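Local coordinates for GDSL-like Lipase/Acylhydrolase family protein (Neisseria meningitidis, PDB 4K7J), which removes O-acetyl groups from peptidoglycan as an SGNH-family esterase that works through a catalytic triad, at residues G124-T129 / P194-F199; K265-V270 / A316-T321. One frame throughout, in Å; residues are numbered along the deposited sequence.

Contact 1: G124-T129 / P194-F199; sequences GILAHT and PWDIGF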
ATOM      1  N   GLY A 124       6.716  -7.432   0.983  1.00 14.65           N
ATOM      2  CA  GLY A 124       7.783  -7.695   1.928  1.00 12.67           C
ATOM      3  C   GLY A 124       7.356  -8.247   3.282  1.00 16.27           C
ATOM      4  O   GLY A 124       8.113  -8.168   4.249  1.00 15.12           O
ATOM      5  N   ILE A 125       6.160  -8.825   3.355  1.00 12.53           N
ATOM      6  CA  ILE A 125       5.671  -9.397   4.606  1.00 12.24           C
ATOM      7  C   ILE A 125       5.218 -10.835   4.398  1.00 16.67           C
ATOM      8  O   ILE A 125       4.508 -11.141   3.437  1.00 14.72           O
ATOM      9  CB  ILE A 125       4.501  -8.563   5.178  1.00 15.24           C
ATOM     10  CG1 ILE A 125       4.964  -7.129   5.442  1.00 11.88           C
ATOM     11  CG2 ILE A 125       3.917  -9.205   6.453  1.00 12.01           C
ATOM     12  CD1 ILE A 125       3.898  -6.229   5.969  1.00 18.36           C
ATOM     13  N   LEU A 126       5.645 -11.723   5.286  1.00 12.55           N
ATOM     14  CA  LEU A 126       5.066 -13.060   5.319  1.00 17.35           C
ATOM     15  C   LEU A 126       4.841 -13.472   6.766  1.00 17.70           C
ATOM     16  O   LEU A 126       5.386 -12.850   7.685  1.00 14.88           O
ATOM     17  CB  LEU A 126       5.951 -14.076   4.575  1.00 12.28           C
ATOM     18  CG  LEU A 126       7.377 -14.358   5.069  1.00 16.97           C
ATOM     19  CD1 LEU A 126       7.408 -15.367   6.217  1.00 17.18           C
ATOM     20  CD2 LEU A 126       8.281 -14.839   3.930  1.00 12.99           C
ATOM     21  N   ALA A 127       4.035 -14.508   6.977  1.00 12.81           N
ATOM     22  CA  ALA A 127       3.884 -15.059   8.327  1.00 13.17           C
ATOM     23  C   ALA A 127       4.094 -16.573   8.313  1.00 18.72           C
ATOM     24  O   ALA A 127       3.567 -17.258   7.443  1.00 14.03           O
ATOM     25  CB  ALA A 127       2.540 -14.707   8.897  1.00 11.21           C
ATOM     26  N   HIS A 128       4.882 -17.091   9.253  1.00 13.15           N
ATOM     27  CA  HIS A 128       5.049 -18.539   9.388  1.00 16.21           C
ATOM     28  C   HIS A 128       3.882 -19.051  10.233  1.00 13.09           C
ATOM     29  O   HIS A 128       3.701 -18.595  11.361  1.00 15.50           O
ATOM     30  CB  HIS A 128       6.362 -18.878  10.114  1.00 15.79           C
ATOM     31  CG  HIS A 128       7.588 -18.321   9.461  1.00 20.88           C
ATOM     32  ND1 HIS A 128       7.956 -18.640   8.169  1.00 18.28           N
ATOM     33  CD2 HIS A 128       8.554 -17.493   9.935  1.00 24.49           C
ATOM     34  CE1 HIS A 128       9.086 -18.021   7.872  1.00 18.38           C
ATOM     35  NE2 HIS A 128       9.472 -17.323   8.926  1.00 20.17           N
ATOM     36  N   THR A 129       3.096 -19.983   9.708  1.00 14.46           N
ATOM     37  CA  THR A 129       1.901 -20.439  10.416  1.00 12.23           C
ATOM     38  C   THR A 129       2.240 -21.515  11.455  1.00 17.62           C
ATOM     39  O   THR A 129       1.602 -21.599  12.504  1.00 17.06           O
ATOM     40  CB  THR A 129       0.817 -21.034   9.465  1.00 17.53           C
ATOM     41  OG1 THR A 129       1.285 -22.275   8.902  1.00 15.54           O
ATOM     42  CG2 THR A 129       0.445 -20.061   8.355  1.00 15.64           C
ATOM     43  N   PRO A 194       2.874 -26.640   8.194  1.00 20.05           N
ATOM     44  CA  PRO A 194       3.320 -25.248   8.037  1.00 19.74           C
ATOM     45  C   PRO A 194       3.171 -24.666   6.638  1.00 16.33           C
ATOM     46  O   PRO A 194       3.455 -25.340   5.645  1.00 15.24           O
ATOM     47  CB  PRO A 194       4.815 -25.317   8.382  1.00 16.89           C
ATOM     48  CG  PRO A 194       4.944 -26.547   9.252  1.00 20.46           C
ATOM     49  CD  PRO A 194       3.974 -27.515   8.653  1.00 20.47           C
ATOM     50  N   TRP A 195       2.773 -23.396   6.593  1.00 16.29           N
ATOM     51  CA  TRP A 195       2.763 -22.596   5.379  1.00 18.00           C
ATOM     52  C   TRP A 195       3.440 -21.258   5.659  1.00 16.70           C
ATOM     53  O   TRP A 195       3.519 -20.828   6.811  1.00 12.36           O
ATOM     54  CB  TRP A 195       1.332 -22.222   5.012  1.00 13.94           C
ATOM     55  CG  TRP A 195       0.425 -23.292   4.531  1.00 20.05           C
ATOM     56  CD1 TRP A 195      -0.134 -24.300   5.268  1.00 14.09           C
ATOM     57  CD2 TRP A 195      -0.109 -23.414   3.210  1.00 16.52           C
ATOM     58  NE1 TRP A 195      -0.954 -25.066   4.469  1.00 18.84           N
ATOM     59  CE2 TRP A 195      -0.966 -24.534   3.205  1.00 20.65           C
ATOM     60  CE3 TRP A 195       0.058 -22.684   2.025  1.00 14.32           C
ATOM     61  CZ2 TRP A 195      -1.649 -24.946   2.055  1.00 15.59           C
ATOM     62  CZ3 TRP A 195      -0.613 -23.096   0.888  1.00 12.36           C
ATOM     63  CH2 TRP A 195      -1.463 -24.214   0.914  1.00 17.15           C
ATOM     64  N   ASP A 196       3.850 -20.564   4.599  1.00 14.69           N
ATOM     65  CA  ASP A 196       4.069 -19.119   4.691  1.00 12.58           C
ATOM     66  C   ASP A 196       2.905 -18.415   4.024  1.00 12.06           C
ATOM     67  O   ASP A 196       2.466 -18.826   2.955  1.00 13.57           O
ATOM     68  CB  ASP A 196       5.389 -18.706   4.031  1.00 17.85           C
ATOM     69  CG  ASP A 196       6.604 -19.132   4.843  1.00 19.86           C
ATOM     70  OD1 ASP A 196       6.434 -19.497   6.027  1.00 19.93           O
ATOM     71  OD2 ASP A 196       7.723 -19.096   4.298  1.00 26.68           O
ATOM     72  N   ILE A 197       2.399 -17.367   4.656  1.00 12.80           N
ATOM     73  CA  ILE A 197       1.239 -16.629   4.130  1.00 12.85           C
ATOM     74  C   ILE A 197       1.627 -15.158   3.931  1.00 16.97           C
ATOM     75  O   ILE A 197       2.310 -14.572   4.776  1.00 13.43           O
ATOM     76  CB  ILE A 197       0.033 -16.694   5.114  1.00 12.51           C
ATOM     77  CG1 ILE A 197      -0.323 -18.139   5.473  1.00 13.17           C
ATOM     78  CG2 ILE A 197      -1.184 -15.963   4.550  1.00 11.98           C
ATOM     79  CD1 ILE A 197      -0.872 -18.974   4.318  1.00 11.39           C
ATOM     80  N   GLY A 198       1.205 -14.576   2.816  1.00 11.30           N
ATOM     81  CA  GLY A 198       1.466 -13.180   2.516  1.00 11.38           C
ATOM     82  C   GLY A 198       0.205 -12.395   2.797  1.00 13.99           C
ATOM     83  O   GLY A 198      -0.525 -12.722   3.721  1.00 12.12           O
ATOM     84  N   PHE A 199      -0.058 -11.357   2.014  1.00 12.15           N
ATOM     85  CA  PHE A 199      -1.252 -10.565   2.246  1.00 11.83           C
ATOM     86  C   PHE A 199      -2.464 -11.398   1.871  1.00 11.57           C
ATOM     87  O   PHE A 199      -2.379 -12.301   1.034  1.00 12.35           O
ATOM     88  CB  PHE A 199      -1.224  -9.273   1.439  1.00 11.10           C
ATOM     89  CG  PHE A 199      -0.407  -8.173   2.072  1.00 17.37           C
ATOM     90  CD1 PHE A 199       0.977  -8.230   2.070  1.00 12.38           C
ATOM     91  CD2 PHE A 199      -1.029  -7.084   2.662  1.00 14.91           C
ATOM     92  CE1 PHE A 199       1.732  -7.228   2.659  1.00 14.49           C
ATOM     93  CE2 PHE A 199      -0.280  -6.061   3.239  1.00 17.12           C
ATOM     94  CZ  PHE A 199       1.104  -6.137   3.234  1.00 14.19           C
TER

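Contact 2: K265-V270 / A316-T321; sequences KWLDTV and ARQGQT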
ATOM      1  N   LYS A 265      16.465   3.348 -11.578  1.00 20.66           N
ATOM      2  CA  LYS A 265      15.775   2.238 -10.921  1.00 20.96           C
ATOM      3  C   LYS A 265      14.301   2.536 -10.764  1.00 18.83           C
ATOM      4  O   LYS A 265      13.456   1.670 -10.989  1.00 19.34           O
ATOM      5  CB  LYS A 265      16.422   1.906  -9.579  1.00 19.25           C
ATOM      6  CG  LYS A 265      17.732   1.168  -9.756  1.00 29.77           C
ATOM      7  CD  LYS A 265      18.395   0.820  -8.445  1.00 31.95           C
ATOM      8  CE  LYS A 265      19.702   0.066  -8.695  1.00 39.13           C
ATOM      9  NZ  LYS A 265      20.293  -0.444  -7.421  1.00 44.96           N
ATOM     10  N   TRP A 266      13.988   3.777 -10.411  1.00 19.77           N
ATOM     11  CA  TRP A 266      12.594   4.191 -10.280  1.00 18.14           C
ATOM     12  C   TRP A 266      11.866   4.071 -11.619  1.00 16.74           C
ATOM     13  O   TRP A 266      10.774   3.506 -11.692  1.00 20.39           O
ATOM     14  CB  TRP A 266      12.504   5.623  -9.738  1.00 15.03           C
ATOM     15  CG  TRP A 266      12.537   5.700  -8.241  1.00 16.35           C
ATOM     16  CD1 TRP A 266      13.552   5.301  -7.410  1.00 15.96           C
ATOM     17  CD2 TRP A 266      11.508   6.222  -7.394  1.00 18.15           C
ATOM     18  NE1 TRP A 266      13.203   5.536  -6.097  1.00 14.50           N
ATOM     19  CE2 TRP A 266      11.952   6.094  -6.064  1.00 14.90           C
ATOM     20  CE3 TRP A 266      10.238   6.765  -7.633  1.00 17.09           C
ATOM     21  CZ2 TRP A 266      11.178   6.507  -4.974  1.00 17.10           C
ATOM     22  CZ3 TRP A 266       9.476   7.175  -6.549  1.00 16.36           C
ATOM     23  CH2 TRP A 266       9.949   7.041  -5.240  1.00 16.65           C
ATOM     24  N   LEU A 267      12.469   4.594 -12.680  1.00 18.30           N
ATOM     25  CA  LEU A 267      11.879   4.463 -14.016  1.00 22.03           C
ATOM     26  C   LEU A 267      11.674   2.999 -14.399  1.00 19.36           C
ATOM     27  O   LEU A 267      10.639   2.640 -14.931  1.00 21.84           O
ATOM     28  CB  LEU A 267      12.761   5.155 -15.059  1.00 23.32           C
ATOM     29  CG  LEU A 267      12.731   6.677 -14.919  1.00 32.66           C
ATOM     30  CD1 LEU A 267      13.960   7.336 -15.546  1.00 33.68           C
ATOM     31  CD2 LEU A 267      11.440   7.217 -15.527  1.00 24.38           C
ATOM     32  N   ASP A 268      12.678   2.165 -14.134  1.00 23.47           N
ATOM     33  CA  ASP A 268      12.561   0.724 -14.362  1.00 25.99           C
ATOM     34  C   ASP A 268      11.371   0.124 -13.616  1.00 24.52           C
ATOM     35  O   ASP A 268      10.623  -0.679 -14.175  1.00 24.09           O
ATOM     36  CB  ASP A 268      13.833  -0.010 -13.937  1.00 27.32           C
ATOM     37  CG  ASP A 268      15.004   0.266 -14.857  1.00 44.46           C
ATOM     38  OD1 ASP A 268      14.786   0.821 -15.962  1.00 48.38           O
ATOM     39  OD2 ASP A 268      16.146  -0.079 -14.474  1.00 50.93           O
ATOM     40  N   THR A 269      11.209   0.508 -12.352  1.00 18.92           N
ATOM     41  CA  THR A 269      10.125  -0.003 -11.534  1.00 17.34           C
ATOM     42  C   THR A 269       8.758   0.392 -12.092  1.00 18.37           C
ATOM     43  O   THR A 269       7.844  -0.432 -12.134  1.00 18.43           O
ATOM     44  CB  THR A 269      10.253   0.444 -10.056  1.00 21.12           C
ATOM     45  OG1 THR A 269      11.558   0.123  -9.562  1.00 20.40           O
ATOM     46  CG2 THR A 269       9.221  -0.263  -9.199  1.00 18.37           C
ATOM     47  N   VAL A 270       8.617   1.645 -12.524  1.00 19.17           N
ATOM     48  CA  VAL A 270       7.363   2.102 -13.134  1.00 17.31           C
ATOM     49  C   VAL A 270       7.062   1.323 -14.418  1.00 19.75           C
ATOM     50  O   VAL A 270       5.936   0.884 -14.639  1.00 20.37           O
ATOM     51  CB  VAL A 270       7.379   3.622 -13.421  1.00 21.69           C
ATOM     52  CG1 VAL A 270       6.165   4.030 -14.253  1.00 23.13           C
ATOM     53  CG2 VAL A 270       7.418   4.421 -12.109  1.00 17.76           C
ATOM     54  N   ALA A 316       7.776  10.606 -12.476  1.00 15.79           N
ATOM     55  CA  ALA A 316       6.348  10.736 -12.792  1.00 18.45           C
ATOM     56  C   ALA A 316       6.098  11.190 -14.235  1.00 20.87           C
ATOM     57  O   ALA A 316       5.267  10.612 -14.957  1.00 16.65           O
ATOM     58  CB  ALA A 316       5.685  11.705 -11.823  1.00 15.47           C
ATOM     59  N   ARG A 317       6.812  12.230 -14.652  1.00 17.90           N
ATOM     60  CA  ARG A 317       6.593  12.809 -15.980  1.00 17.38           C
ATOM     61  C   ARG A 317       7.085  11.880 -17.065  1.00 18.80           C
ATOM     62  O   ARG A 317       6.391  11.640 -18.051  1.00 26.46           O
ATOM     63  CB  ARG A 317       7.291  14.169 -16.108  1.00 18.48           C
ATOM     64  CG  ARG A 317       7.041  14.820 -17.462  1.00 21.98           C
ATOM     65  CD  ARG A 317       7.545  16.252 -17.504  1.00 20.84           C
ATOM     66  NE  ARG A 317       7.455  16.814 -18.852  1.00 18.65           N
ATOM     67  CZ  ARG A 317       7.916  18.016 -19.180  1.00 22.87           C
ATOM     68  NH1 ARG A 317       8.465  18.787 -18.249  1.00 20.06           N
ATOM     69  NH2 ARG A 317       7.819  18.454 -20.432  1.00 20.16           N
ATOM     70  N   GLN A 318       8.288  11.351 -16.889  1.00 16.93           N
ATOM     71  CA  GLN A 318       8.854  10.451 -17.883  0.51 17.86           C
ATOM     72  C   GLN A 318       8.084   9.133 -17.939  1.00 21.58           C
ATOM     73  O   GLN A 318       7.935   8.552 -19.003  1.00 24.34           O
ATOM     74  CB  GLN A 318      10.359  10.248 -17.651  0.51 20.21           C
ATOM     75  CG  GLN A 318      11.181  11.451 -18.136  0.51 17.88           C
ATOM     76  CD  GLN A 318      12.607  11.480 -17.616  0.51 25.39           C
ATOM     77  OE1 GLN A 318      13.225  10.438 -17.382  0.51 25.18           O
ATOM     78  NE2 GLN A 318      13.145  12.687 -17.450  0.51 15.07           N
ATOM     79  N   GLY A 319       7.560   8.685 -16.803  1.00 17.76           N
ATOM     80  CA  GLY A 319       6.754   7.467 -16.784  1.00 20.23           C
ATOM     81  C   GLY A 319       5.284   7.713 -17.077  1.00 22.69           C
ATOM     82  O   GLY A 319       4.474   6.782 -17.052  1.00 23.52           O
ATOM     83  N   GLN A 320       4.946   8.969 -17.360  1.00 21.09           N
ATOM     84  CA  GLN A 320       3.562   9.392 -17.607  1.00 23.51           C
ATOM     85  C   GLN A 320       2.580   9.004 -16.517  1.00 25.18           C
ATOM     86  O   GLN A 320       1.452   8.591 -16.801  1.00 25.81           O
ATOM     87  CB  GLN A 320       3.066   8.879 -18.962  1.00 24.32           C
ATOM     88  CG  GLN A 320       3.824   9.489 -20.138  1.00 23.90           C
ATOM     89  CD  GLN A 320       3.557   8.761 -21.441  1.00 40.63           C
ATOM     90  OE1 GLN A 320       2.586   8.015 -21.562  1.00 39.37           O
ATOM     91  NE2 GLN A 320       4.429   8.966 -22.420  1.00 42.83           N
ATOM     92  N   THR A 321       3.003   9.152 -15.270  1.00 18.30           N
ATOM     93  CA  THR A 321       2.151   8.820 -14.141  1.00 18.82           C
ATOM     94  C   THR A 321       1.537  10.097 -13.576  1.00 20.12           C
ATOM     95  O   THR A 321       1.782  11.194 -14.083  1.00 23.41           O
ATOM     96  CB  THR A 321       2.965   8.126 -13.031  1.00 16.82           C
ATOM     97  OG1 THR A 321       3.588   9.117 -12.209  1.00 17.92           O
ATOM     98  CG2 THR A 321       4.044   7.251 -13.644  1.00 15.04           C
TER

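Contact 1: G124-T129 / P194-F199
Ala127 and Ile197 form an antiparallel hydrogen-bonded pair between strands 125-128 and 195-199, whose axes approach to 4.5 Å with N-to-C directions 147° apart. Each donates its N-H to the carbonyl of the other, Ala127 N to Ile197 O at 2.8 Å. One step on, His128 and Asp196 make the non-hydrogen-bonded pair, and their side chains run side by side on the same face of the sheet. His128 ND1 donates to Asp196 OD1 at 2.8 Å; it meets that oxygen from above the carboxylate plane, the ring being turned 55° from the carboxylate. Leu126 shares this face: its CD1 lies 3.5 Å above the imidazole plane, toward the rim, and so flanks the ring with an apolar methyl group.

Beyond the end of strand 125-128, Thr129 grips Trp195 twice. Its N-H reaches Trp195 O almost in line with the carbonyl, and chi1 of 68° sets its OG1 between the backbone N and the carbonyl carbon, where it accepts from Trp195 N at 3.0 Å. CG2, anti to the carbonyl carbon, touches Ile197 CG1 at 3.5 Å, the side chains crossing at about a right angle. OG1 also bonds to Thr191 OG1, while the indole of Trp195 leads away from strand 125-128, and its NE1 hydrogen-bonds to Thr161 O. At the other end Ile125 CD1 touches Phe199 CZ at 3.9 Å, beside Tyr90.

This is cross-strand pairing in an antiparallel five-stranded sheet of the beta-rich region inserted between strands 53-60 and 208-215 of the hydrolase sheet, consistent with a galactose-binding-domain-like fold.

Contact 2: K265-V270 / A316-T321
Leu267 and Val270, one helical turn apart on helix 259-276, pack against the C-terminal end of helix 305-318 in a van der Waals contact without any hydrogen bond between the two segments. Leu267 crosses Gln318 obliquely: CD2 rests against Gln318 CB at 3.9 Å, and CD1 lies 3.7 Å from Gln318 OE1 in the conformer described. Gln318 is deposited in two conformers, so the approach of its amide is doubtful. Deeper in, Val270 CG1, anti to the backbone N (chi1 171°), meets Thr321 CG2 at 3.9 Å. Both residues also touch Ile282 of strand 281-286, which places this end of the contact against the central sheet.

Between these side chains lies Gly319, whose CA is 6.5 Å from that of Val270. A CB there would fall about 3.1 Å from Val270 CG1, so the bare glycine permits this close approach; Gly319 O accepts a hydrogen bond from Arg274 NH2, further along helix 259-276. The chain then turns at Gln320, which has positive phi (53°), with Thr321 N bonded to Ala316 O at 2.7 Å and Gln320 N to Arg317 O. These bonds make a Schellman motif, closing helix 305-318 and leading into strand 322-325 of the alpha/beta SGNH hydrolase fold.

The two contacts belong to different parts of the chain, with centres 30 Å apart and nearest atoms about 13 Å apart, and no structural element is common to them. Contact 1 is largely buried and joins neighbouring strands of an antiparallel sheet through directional backbone bonds, reinforced by polar side chains. Contact 2 is only partly buried: it sets one helix against the C-terminal end and following turn of another by van der Waals packing, and no hydrogen bond crosses between its two segments, although Arg274, later on the first helix, reaches the carbonyl of Gly319. Pairing of strands thus fixes the register in 124-129/194-199, whereas 265-270/316-321 meet through side-chain methyl groups and a closely approached helix end.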